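Local structure of porin B (Pseudomonas putida, 4GEY) at residues A[149-154]-A[187-192]; A[180-185]-A[210-215]; A[364-369]-A[383-388]. The protein forms a beta-barrel channel in the bacterial outer membrane that probably takes up sugars such as glucose. The protein carries 2 engineered substitutions. One frame throughout, in Å; residues are numbered along the deposited sequence.

Contact 1 of 3, residues A[149-154]-A[187-192]; sequences FGRFGE and PVSQWA
Arg151 and Trp191 face each other as a non-hydrogen-bonded antiparallel pair, and their side chains lie on the same face of the ribbon. Arg151 CG sits over the indole, 4.0 Å from the centroid of the six-membered ring of Trp191, in a CH-pi contact. Farther out, Arg151 CZ lies 4.6 Å from the centroid of the five-membered ring of Trp191, a cation-pi contact in which the guanidinium stands almost upright on the indole, the planes 83° apart. A bend at chi3 (80°) carries Arg151 NE to the serine hydroxyl, and it donates to Ser189 OG at 2.6 Å, near the guanidinium plane. Elsewhere Ala192 CB rests over one face of the neighbouring phenyl ring, 4.1 Å from the centroid of Phe152. Two backbone bonds pair Gly150 with Ala192: Gly150 N to Ala192 O at 3.0 Å, and Ala192 N to Gly150 O at 2.7 Å.

A second shell fixes these groups. Ser189 OG is also bonded to Leu131 O, Trp191 NE1 to Leu225 O, and the Phe152 ring meets Trp135. The arrangement is that of adjacent antiparallel strands in a porin barrel wall, here where the chain turns a corner at Gly150 and Arg151, just past strand 145-149, and leads into a long loop beside strand 190-198; Pro187, just ahead of that strand, belongs to the glucose pocket.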
loop_
_atom_site.group_PDB
_atom_site.type_symbol
_atom_site.label_atom_id
_atom_site.label_comp_id
_atom_site.label_asym_id
_atom_site.label_seq_id
_atom_site.Cartn_x
_atom_site.Cartn_y
_atom_site.Cartn_z
ATOM N N PHE A 149 7.246 -18.246 7.055
ATOM C CA PHE A 149 7.494 -17.728 8.401
ATOM C C PHE A 149 8.657 -16.733 8.430
ATOM O O PHE A 149 9.657 -16.922 7.742
ATOM C CB PHE A 149 7.777 -18.878 9.377
ATOM C CG PHE A 149 8.300 -18.420 10.711
ATOM C CD1 PHE A 149 7.430 -17.933 11.685
ATOM C CD2 PHE A 149 9.664 -18.456 10.993
ATOM C CE1 PHE A 149 7.913 -17.496 12.922
ATOM C CE2 PHE A 149 10.156 -18.018 12.229
ATOM C CZ PHE A 149 9.283 -17.538 13.191
ATOM N N GLY A 150 8.531 -15.688 9.243
ATOM C CA GLY A 150 9.611 -14.742 9.417
ATOM C C GLY A 150 9.116 -13.319 9.585
ATOM O O GLY A 150 8.202 -13.062 10.371
ATOM N N ARG A 151 9.719 -12.385 8.854
ATOM C CA ARG A 151 9.297 -10.994 8.936
ATOM C C ARG A 151 8.914 -10.412 7.579
ATOM O O ARG A 151 9.693 -10.477 6.631
ATOM C CB ARG A 151 10.365 -10.118 9.588
ATOM C CG ARG A 151 10.554 -10.328 11.076
ATOM C CD ARG A 151 11.580 -9.339 11.640
ATOM N NE ARG A 151 11.004 -8.017 11.877
ATOM C CZ ARG A 151 10.453 -7.637 13.030
ATOM N NH1 ARG A 151 10.399 -8.482 14.053
ATOM N NH2 ARG A 151 9.953 -6.413 13.171
ATOM N N PHE A 152 7.708 -9.847 7.515
ATOM C CA PHE A 152 7.176 -9.190 6.327
ATOM C C PHE A 152 5.903 -8.419 6.691
ATOM O O PHE A 152 5.430 -8.502 7.818
ATOM C CB PHE A 152 6.919 -10.199 5.187
ATOM C CG PHE A 152 6.214 -11.473 5.614
ATOM C CD1 PHE A 152 6.893 -12.474 6.298
ATOM C CD2 PHE A 152 4.886 -11.682 5.293
ATOM C CE1 PHE A 152 6.248 -13.634 6.684
ATOM C CE2 PHE A 152 4.241 -12.846 5.662
ATOM C CZ PHE A 152 4.923 -13.816 6.361
ATOM N N GLY A 153 5.352 -7.656 5.754
ATOM C CA GLY A 153 4.118 -6.923 6.003
ATOM C C GLY A 153 2.911 -7.666 5.453
ATOM O O GLY A 153 3.056 -8.490 4.548
ATOM N N GLU A 154 1.726 -7.379 5.993
ATOM C CA GLU A 154 0.511 -8.105 5.623
ATOM C C GLU A 154 0.217 -8.026 4.112
ATOM O O GLU A 154 -0.254 -9.002 3.492
ATOM C CB GLU A 154 -0.702 -7.603 6.425
ATOM C CG GLU A 154 -0.766 -7.987 7.917
ATOM C CD GLU A 154 -0.001 -7.026 8.823
ATOM O OE1 GLU A 154 0.776 -6.187 8.292
ATOM O OE2 GLU A 154 -0.178 -7.103 10.062
ATOM N N PRO A 187 7.217 -0.762 3.846
ATOM C CA PRO A 187 8.481 -1.430 4.166
ATOM C C PRO A 187 8.628 -1.855 5.615
ATOM O O PRO A 187 9.765 -2.101 6.015
ATOM C CB PRO A 187 9.492 -0.319 3.912
ATOM C CG PRO A 187 8.741 0.931 4.351
ATOM C CD PRO A 187 7.280 0.688 4.121
ATOM N N VAL A 188 7.544 -1.917 6.387
ATOM C CA VAL A 188 7.641 -2.338 7.783
ATOM C C VAL A 188 7.599 -3.861 7.833
ATOM O O VAL A 188 6.841 -4.479 7.091
ATOM C CB VAL A 188 6.474 -1.767 8.647
ATOM C CG1 VAL A 188 6.597 -2.201 10.102
ATOM C CG2 VAL A 188 6.433 -0.269 8.573
ATOM N N SER A 189 8.412 -4.469 8.690
ATOM C CA SER A 189 8.311 -5.913 8.902
ATOM C C SER A 189 7.827 -6.222 10.312
ATOM O O SER A 189 7.925 -5.378 11.205
ATOM C CB SER A 189 9.647 -6.612 8.653
ATOM O OG SER A 189 10.482 -6.513 9.793
ATOM N N GLN A 190 7.300 -7.437 10.486
ATOM C CA GLN A 190 6.791 -7.947 11.761
ATOM C C GLN A 190 6.933 -9.453 11.719
ATOM O O GLN A 190 6.928 -10.055 10.640
ATOM C CB GLN A 190 5.294 -7.684 11.922
ATOM C CG GLN A 190 4.868 -6.254 11.957
ATOM C CD GLN A 190 3.781 -5.990 10.958
ATOM O OE1 GLN A 190 3.875 -6.397 9.795
ATOM N NE2 GLN A 190 2.722 -5.320 11.405
ATOM N N TRP A 191 7.010 -10.074 12.891
ATOM C CA TRP A 191 7.020 -11.522 12.935
ATOM C C TRP A 191 5.681 -12.021 12.423
ATOM O O TRP A 191 4.628 -11.506 12.804
ATOM C CB TRP A 191 7.306 -12.027 14.352
ATOM C CG TRP A 191 8.737 -11.871 14.761
ATOM C CD1 TRP A 191 9.228 -11.029 15.709
ATOM C CD2 TRP A 191 9.869 -12.567 14.217
ATOM N NE1 TRP A 191 10.595 -11.165 15.805
ATOM C CE2 TRP A 191 11.013 -12.098 14.894
ATOM C CE3 TRP A 191 10.025 -13.543 13.228
ATOM C CZ2 TRP A 191 12.294 -12.574 14.618
ATOM C CZ3 TRP A 191 11.303 -14.016 12.954
ATOM C CH2 TRP A 191 12.420 -13.531 13.650
ATOM N N ALA A 192 5.715 -13.008 11.541
ATOM C CA ALA A 192 4.481 -13.485 10.936
ATOM C C ALA A 192 4.561 -14.929 10.479
ATOM O O ALA A 192 5.641 -15.448 10.170
ATOM C CB ALA A 192 4.098 -12.610 9.791
#

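Contact 2 of 3, residues A[180-185]-A[210-215]; sequences GGIWYN and FEQNPS. With BGC (beta-D-glucopyranose), chain B.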
loop_
_atom_site.group_PDB
_atom_site.type_symbol
_atom_site.label_atom_id
_atom_site.label_comp_id
_atom_site.label_asym_id
_atom_site.label_seq_id
_atom_site.Cartn_x
_atom_site.Cartn_y
_atom_site.Cartn_z
ATOM N N GLY A 180 -3.994 1.466 8.613
ATOM C CA GLY A 180 -2.548 1.518 8.724
ATOM C C GLY A 180 -2.008 1.803 10.110
ATOM O O GLY A 180 -0.796 1.759 10.313
ATOM N N GLY A 181 -2.894 2.090 11.065
ATOM C CA GLY A 181 -2.483 2.241 12.449
ATOM C C GLY A 181 -2.048 0.927 13.096
ATOM O O GLY A 181 -1.264 0.950 14.046
ATOM N N ILE A 182 -2.550 -0.209 12.595
ATOM C CA ILE A 182 -2.173 -1.533 13.120
ATOM C C ILE A 182 -1.618 -2.491 12.056
ATOM O O ILE A 182 -0.836 -3.395 12.365
ATOM C CB ILE A 182 -3.357 -2.259 13.838
ATOM C CG1 ILE A 182 -4.479 -2.572 12.842
ATOM C CG2 ILE A 182 -3.887 -1.435 14.998
ATOM C CD1 ILE A 182 -5.538 -3.474 13.369
ATOM N N TRP A 183 -2.042 -2.302 10.812
ATOM C CA TRP A 183 -1.659 -3.177 9.703
ATOM C C TRP A 183 -0.569 -2.431 8.965
ATOM O O TRP A 183 -0.771 -1.300 8.531
ATOM C CB TRP A 183 -2.898 -3.449 8.821
ATOM C CG TRP A 183 -2.708 -4.107 7.457
ATOM C CD1 TRP A 183 -1.847 -3.725 6.464
ATOM C CD2 TRP A 183 -3.456 -5.209 6.925
ATOM N NE1 TRP A 183 -1.997 -4.535 5.363
ATOM C CE2 TRP A 183 -2.980 -5.450 5.621
ATOM C CE3 TRP A 183 -4.470 -6.021 7.430
ATOM C CZ2 TRP A 183 -3.475 -6.472 4.822
ATOM C CZ3 TRP A 183 -4.966 -7.037 6.631
ATOM C CH2 TRP A 183 -4.466 -7.254 5.343
ATOM N N TYR A 184 0.600 -3.041 8.843
ATOM C CA TYR A 184 1.753 -2.332 8.292
ATOM C C TYR A 184 2.328 -3.031 7.067
ATOM O O TYR A 184 2.989 -4.051 7.182
ATOM C CB TYR A 184 2.860 -2.228 9.341
ATOM C CG TYR A 184 2.416 -1.742 10.705
ATOM C CD1 TYR A 184 1.467 -0.732 10.843
ATOM C CD2 TYR A 184 2.958 -2.287 11.860
ATOM C CE1 TYR A 184 1.067 -0.286 12.096
ATOM C CE2 TYR A 184 2.571 -1.843 13.111
ATOM C CZ TYR A 184 1.627 -0.849 13.223
ATOM O OH TYR A 184 1.242 -0.423 14.471
ATOM N N ASN A 185 2.096 -2.474 5.893
ATOM C CA ASN A 185 2.721 -2.996 4.693
ATOM C C ASN A 185 4.214 -2.703 4.638
ATOM O O ASN A 185 4.757 -1.966 5.484
ATOM C CB ASN A 185 2.063 -2.385 3.455
ATOM C CG ASN A 185 0.577 -2.703 3.359
ATOM O OD1 ASN A 185 0.153 -3.831 3.589
ATOM N ND2 ASN A 185 -0.217 -1.704 3.023
ATOM N N PHE A 210 -0.047 -12.212 12.344
ATOM C CA PHE A 210 1.013 -11.208 12.363
ATOM C C PHE A 210 1.113 -10.575 13.737
ATOM O O PHE A 210 0.106 -10.147 14.313
ATOM C CB PHE A 210 0.751 -10.111 11.328
ATOM C CG PHE A 210 0.784 -10.593 9.911
ATOM C CD1 PHE A 210 -0.257 -11.355 9.394
ATOM C CD2 PHE A 210 1.847 -10.278 9.090
ATOM C CE1 PHE A 210 -0.214 -11.799 8.085
ATOM C CE2 PHE A 210 1.894 -10.728 7.783
ATOM C CZ PHE A 210 0.863 -11.485 7.282
ATOM N N GLU A 211 2.327 -10.541 14.269
ATOM C CA GLU A 211 2.597 -9.774 15.461
ATOM C C GLU A 211 2.149 -8.351 15.163
ATOM O O GLU A 211 2.464 -7.813 14.108
ATOM C CB GLU A 211 4.090 -9.801 15.759
ATOM C CG GLU A 211 4.587 -8.598 16.521
ATOM C CD GLU A 211 6.087 -8.465 16.456
ATOM O OE1 GLU A 211 6.669 -8.837 15.410
ATOM O OE2 GLU A 211 6.680 -7.995 17.454
ATOM N N GLN A 212 1.385 -7.759 16.073
ATOM C CA GLN A 212 0.912 -6.395 15.903
ATOM C C GLN A 212 1.543 -5.552 17.017
ATOM O O GLN A 212 1.230 -5.712 18.203
ATOM C CB GLN A 212 -0.630 -6.363 15.844
ATOM C CG GLN A 212 -1.359 -5.328 16.686
ATOM C CD GLN A 212 -1.023 -3.895 16.324
ATOM O OE1 GLN A 212 -0.445 -3.622 15.266
ATOM N NE2 GLN A 212 -1.377 -2.962 17.218
ATOM N N ASN A 213 2.473 -4.689 16.616
ATOM C CA ASN A 213 3.417 -4.062 17.541
ATOM C C ASN A 213 3.822 -2.679 17.056
ATOM O O ASN A 213 4.800 -2.551 16.329
ATOM C CB ASN A 213 4.668 -4.945 17.648
ATOM C CG ASN A 213 5.699 -4.418 18.646
ATOM O OD1 ASN A 213 5.605 -3.292 19.151
ATOM N ND2 ASN A 213 6.705 -5.245 18.926
ATOM N N PRO A 214 3.080 -1.641 17.476
ATOM C CA PRO A 214 3.251 -0.239 17.054
ATOM C C PRO A 214 4.677 0.282 17.186
ATOM O O PRO A 214 5.049 1.194 16.452
ATOM C CB PRO A 214 2.347 0.533 18.013
ATOM C CG PRO A 214 1.322 -0.438 18.419
ATOM C CD PRO A 214 1.990 -1.790 18.453
ATOM N N SER A 215 5.463 -0.285 18.096
ATOM C CA SER A 215 6.843 0.148 18.251
ATOM C C SER A 215 7.686 -0.124 16.993
ATOM O O SER A 215 8.733 0.496 16.799
ATOM C CB SER A 215 7.483 -0.474 19.497
ATOM O OG SER A 215 8.060 -1.731 19.198
HETATM C C2 BGC B . 4.263 4.242 2.218
HETATM C C3 BGC B . 3.900 3.215 1.341
HETATM C C4 BGC B . 3.667 1.951 2.037
HETATM C C5 BGC B . 2.618 2.066 3.185
HETATM C C6 BGC B . 2.542 0.988 4.007
HETATM C C1 BGC B . 3.243 4.508 3.199
HETATM O O1 BGC B . 3.689 5.523 4.026
HETATM O O2 BGC B . 4.519 5.457 1.441
HETATM O O3 BGC B . 4.958 3.067 0.332
HETATM O O4 BGC B . 3.288 0.986 1.097
HETATM O O5 BGC B . 2.998 3.311 3.981
HETATM O O6 BGC B . 3.497 0.808 4.998
#
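A bend at chi2 (62°) in Gln212 places CD beside the isoleucine, with Gln212 CD 3.8 Å from Ile182 CB; the two side chains cross at about a right angle. In Tyr184, CG stands anti to the carbonyl carbon, beside the backbone N (chi1 -48°), and the far end of the ring comes up to Asn213 and Pro214.

The tyrosine ring meets three unlike neighbours. Over the centre of one face lies the carbonyl of its own segment, with Ile182 O 3.5 Å above the Tyr184 ring plane. At the edge, Tyr184 CE2 is 4.0 Å from Asn213 O, near the plane of the ring. The phenol oxygen abuts the proline, with Tyr184 OH 3.8 Å from Pro214 CB, while it donates to Gly181 O at 2.9 Å from above that carbonyl's plane. A leucine in place of Tyr184 would probably leave the Gly181 carbonyl without its hydroxyl mate and open a gap beside Pro214.

Each segment is also braced internally. Asn213 OD1 accepts from Ser215 N at 3.2 Å, closing an Asx turn, and Ser215 OG donates to it from the same face of the amide; Asn213 ND2 is bonded to Glu211 OE2 and to Ser228 O. In the other segment Trp183 NE1 donates to Asn185 OD1 at 2.9 Å. Asn185 belongs to the glucose pocket, and its CB lies 3.5 Å from C6 of the sugar.

Loop 180-185, which follows helix 175-178, thus rests against the end of strand 203-212. Ile182 and Trp183 extend its footing to strands 232-245 and 248-259, and Tyr184 packs on Gln190 of strand 190-198.

Contact 3 of 3, residues A[364-369]-A[383-388]; sequences RAELLN and VPLQRT. With DMU (decyl-beta-D-maltopyranoside), chain L.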
loop_
_atom_site.group_PDB
_atom_site.type_symbol
_atom_site.label_atom_id
_atom_site.label_comp_id
_atom_site.label_asym_id
_atom_site.label_seq_id
_atom_site.Cartn_x
_atom_site.Cartn_y
_atom_site.Cartn_z
ATOM N N ARG A 364 -18.126 13.782 16.706
ATOM C CA ARG A 364 -17.281 14.106 17.843
ATOM C C ARG A 364 -16.637 15.475 17.653
ATOM O O ARG A 364 -16.503 16.259 18.608
ATOM C CB ARG A 364 -16.195 13.048 18.032
ATOM C CG ARG A 364 -15.245 13.389 19.163
ATOM C CD ARG A 364 -14.322 12.253 19.559
ATOM N NE ARG A 364 -13.347 12.737 20.535
ATOM C CZ ARG A 364 -12.237 13.402 20.210
ATOM N NH1 ARG A 364 -11.945 13.635 18.937
ATOM N NH2 ARG A 364 -11.413 13.829 21.157
ATOM N N ALA A 365 -16.232 15.754 16.416
ATOM C CA ALA A 365 -15.577 17.011 16.115
ATOM C C ALA A 365 -16.548 18.178 16.278
ATOM O O ALA A 365 -16.189 19.233 16.811
ATOM C CB ALA A 365 -15.009 16.986 14.712
ATOM N N GLU A 366 -17.776 17.983 15.804
ATOM C CA GLU A 366 -18.790 19.023 15.881
ATOM C C GLU A 366 -19.022 19.379 17.342
ATOM O O GLU A 366 -19.164 20.549 17.705
ATOM C CB GLU A 366 -20.080 18.557 15.217
ATOM C CG GLU A 366 -20.221 18.986 13.775
ATOM C CD GLU A 366 -21.332 18.253 13.056
ATOM O OE1 GLU A 366 -21.767 17.188 13.548
ATOM O OE2 GLU A 366 -21.767 18.736 11.987
ATOM N N LEU A 367 -19.018 18.345 18.175
ATOM C CA LEU A 367 -19.119 18.494 19.616
ATOM C C LEU A 367 -17.972 19.301 20.213
ATOM O O LEU A 367 -18.204 20.203 21.023
ATOM C CB LEU A 367 -19.160 17.118 20.260
ATOM C CG LEU A 367 -20.419 16.789 21.051
ATOM C CD1 LEU A 367 -21.640 17.405 20.380
ATOM C CD2 LEU A 367 -20.540 15.275 21.139
ATOM N N LEU A 368 -16.740 18.957 19.831
ATOM C CA LEU A 368 -15.543 19.688 20.256
ATOM C C LEU A 368 -15.677 21.183 19.969
ATOM O O LEU A 368 -15.412 22.025 20.838
ATOM C CB LEU A 368 -14.306 19.147 19.535
ATOM C CG LEU A 368 -13.310 18.188 20.201
ATOM C CD1 LEU A 368 -13.866 17.569 21.454
ATOM C CD2 LEU A 368 -12.877 17.105 19.217
ATOM N N ASN A 369 -16.105 21.504 18.751
ATOM C CA ASN A 369 -16.220 22.895 18.329
ATOM C C ASN A 369 -17.312 23.609 19.105
ATOM O O ASN A 369 -17.179 24.781 19.459
ATOM C CB ASN A 369 -16.499 22.994 16.837
ATOM C CG ASN A 369 -15.333 22.504 15.985
ATOM O OD1 ASN A 369 -14.173 22.610 16.381
ATOM N ND2 ASN A 369 -15.643 21.972 14.803
ATOM N N VAL A 383 -11.651 22.472 14.888
ATOM C CA VAL A 383 -11.321 21.107 14.506
ATOM C C VAL A 383 -12.115 20.674 13.277
ATOM O O VAL A 383 -13.312 20.428 13.362
ATOM C CB VAL A 383 -11.589 20.157 15.688
ATOM C CG1 VAL A 383 -11.401 18.678 15.289
ATOM C CG2 VAL A 383 -10.699 20.553 16.852
ATOM N N PRO A 384 -11.442 20.589 12.126
ATOM C CA PRO A 384 -12.082 20.334 10.827
ATOM C C PRO A 384 -12.993 19.123 10.812
ATOM O O PRO A 384 -12.692 18.118 11.448
ATOM C CB PRO A 384 -10.896 20.119 9.888
ATOM C CG PRO A 384 -9.822 21.014 10.478
ATOM C CD PRO A 384 -10.005 20.892 11.986
ATOM N N LEU A 385 -14.108 19.250 10.093
ATOM C CA LEU A 385 -15.087 18.187 9.957
ATOM C C LEU A 385 -14.660 17.300 8.805
ATOM O O LEU A 385 -14.645 17.723 7.646
ATOM C CB LEU A 385 -16.484 18.769 9.694
ATOM C CG LEU A 385 -17.127 19.695 10.747
ATOM C CD1 LEU A 385 -18.616 19.771 10.522
ATOM C CD2 LEU A 385 -16.845 19.236 12.171
ATOM N N GLN A 386 -14.288 16.070 9.127
ATOM C CA GLN A 386 -13.795 15.157 8.110
ATOM C C GLN A 386 -14.907 14.299 7.539
ATOM O O GLN A 386 -15.576 13.575 8.266
ATOM C CB GLN A 386 -12.683 14.289 8.669
ATOM C CG GLN A 386 -11.456 15.072 8.999
ATOM C CD GLN A 386 -10.330 14.193 9.464
ATOM O OE1 GLN A 386 -10.363 13.661 10.575
ATOM N NE2 GLN A 386 -9.319 14.032 8.616
ATOM N N ARG A 387 -15.087 14.386 6.223
ATOM C CA ARG A 387 -16.224 13.761 5.555
ATOM C C ARG A 387 -15.809 12.729 4.495
ATOM O O ARG A 387 -15.832 11.537 4.762
ATOM C CB ARG A 387 -17.174 14.837 4.998
ATOM C CG ARG A 387 -17.197 16.112 5.856
ATOM C CD ARG A 387 -18.103 17.210 5.294
ATOM N NE ARG A 387 -19.431 17.198 5.906
ATOM C CZ ARG A 387 -19.915 18.169 6.672
ATOM N NH1 ARG A 387 -19.192 19.254 6.923
ATOM N NH2 ARG A 387 -21.133 18.054 7.183
ATOM N N THR A 388 -15.439 13.163 3.298
ATOM C CA THR A 388 -15.094 12.210 2.239
ATOM C C THR A 388 -14.034 12.791 1.318
ATOM O O THR A 388 -14.194 13.894 0.804
ATOM C CB THR A 388 -16.318 11.831 1.385
ATOM O OG1 THR A 388 -17.424 11.490 2.234
ATOM C CG2 THR A 388 -15.991 10.656 0.483
HETATM C C1 DMU L . -18.971 15.778 -0.963
HETATM C C2 DMU L . -19.306 16.049 0.419
HETATM C C3 DMU L . -20.302 17.091 0.782
HETATM C C4 DMU L . -21.264 17.486 -0.362
HETATM O O5 DMU L . -20.430 17.600 -1.657
HETATM C C6 DMU L . -19.818 16.345 -2.010
HETATM O O7 DMU L . -21.114 16.642 1.894
HETATM O O16 DMU L . -19.137 16.498 -3.265
HETATM C C18 DMU L . -19.402 15.556 -4.305
HETATM C C19 DMU L . -18.405 15.487 -5.491
HETATM C C22 DMU L . -17.457 14.244 -5.656
HETATM C C25 DMU L . -16.497 14.279 -6.848
HETATM C C28 DMU L . -15.337 13.307 -6.939
HETATM C C31 DMU L . -14.163 13.720 -7.803
HETATM C C34 DMU L . -13.116 12.699 -8.191
HETATM C C37 DMU L . -11.688 13.137 -8.292
HETATM O O49 DMU L . -18.939 14.295 -1.095
HETATM O O55 DMU L . -18.042 16.201 1.162
HETATM C C57 DMU L . -21.954 18.631 -0.142
HETATM O O61 DMU L . -22.210 19.437 -1.240
HETATM C C5 DMU L . -22.521 17.473 3.660
HETATM C C7 DMU L . -23.273 18.685 3.570
HETATM C C8 DMU L . -22.510 19.881 3.945
HETATM C C9 DMU L . -21.249 20.086 3.059
HETATM O O1 DMU L . -20.609 18.733 2.714
HETATM C C10 DMU L . -21.185 17.446 3.045
HETATM O O2 DMU L . -23.311 21.019 3.816
HETATM O O3 DMU L . -23.341 16.373 3.133
HETATM O O4 DMU L . -24.425 18.551 4.458
HETATM C C11 DMU L . -20.349 20.838 3.663
HETATM O O6 DMU L . -19.176 21.112 2.983
#
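Asn369 OD1 accepts from Val383 N at 2.9 Å, nearly straight at 163°, in the plane of the side-chain carbonyl and on a lone pair. The same amide gives as well as takes: Asn369 ND2 donates to Val383 O at 3.1 Å, with the donor tilted 32° from the peptide carbonyl plane. One side chain on helix 359-372 therefore holds both backbone polar groups of a single loop residue, and the paired bonds limit how far the amide can turn.

Around this polar grip the contact is mostly apolar. Ala365 CB meets two branches at once, 4.0 Å from Val383 CG1 and 3.9 Å from Leu385 CD2. Leu385 crosses Glu366 at about a right angle, its CD1 3.7 Å from Glu366 CG, and it also touches Lys362 one turn earlier on the helix. Beyond, Arg387 packs against a sugar ring of a bound decyl maltoside, which is hydrogen-bonded to Asp420.

Chemically, the asparagine works as a surrogate peptide group: it ties an irregular loop to the helix where no strand pairing is available, while the branches of Val383 and Leu385 pack between them, against Ala365 CB and the stem of Glu366.

How the contacts relate
Contacts 1 and 2 are neighbours, their centres about 9 Å apart, and their segments alternate along the chain, so the two contacts interleave in sequence. Contact 1 reaches strand 190-198 and contact 2 strand 203-212, which are consecutive in the chain and neighbours in the barrel wall. They are joined directly by probable hydrogen bonds from Trp191 N to Glu211 OE1 and from Tyr184 N to Glu154 OE1. Each also supplies a residue to the glucose pocket, linking barrel wall to sugar site. Contact 3 comes later in the chain, its centre about 35 Å from that of contact 1 and 27 Å from that of contact 2. It touches neither, and instead anchors helix 359-372 to the approach to strand 388-399.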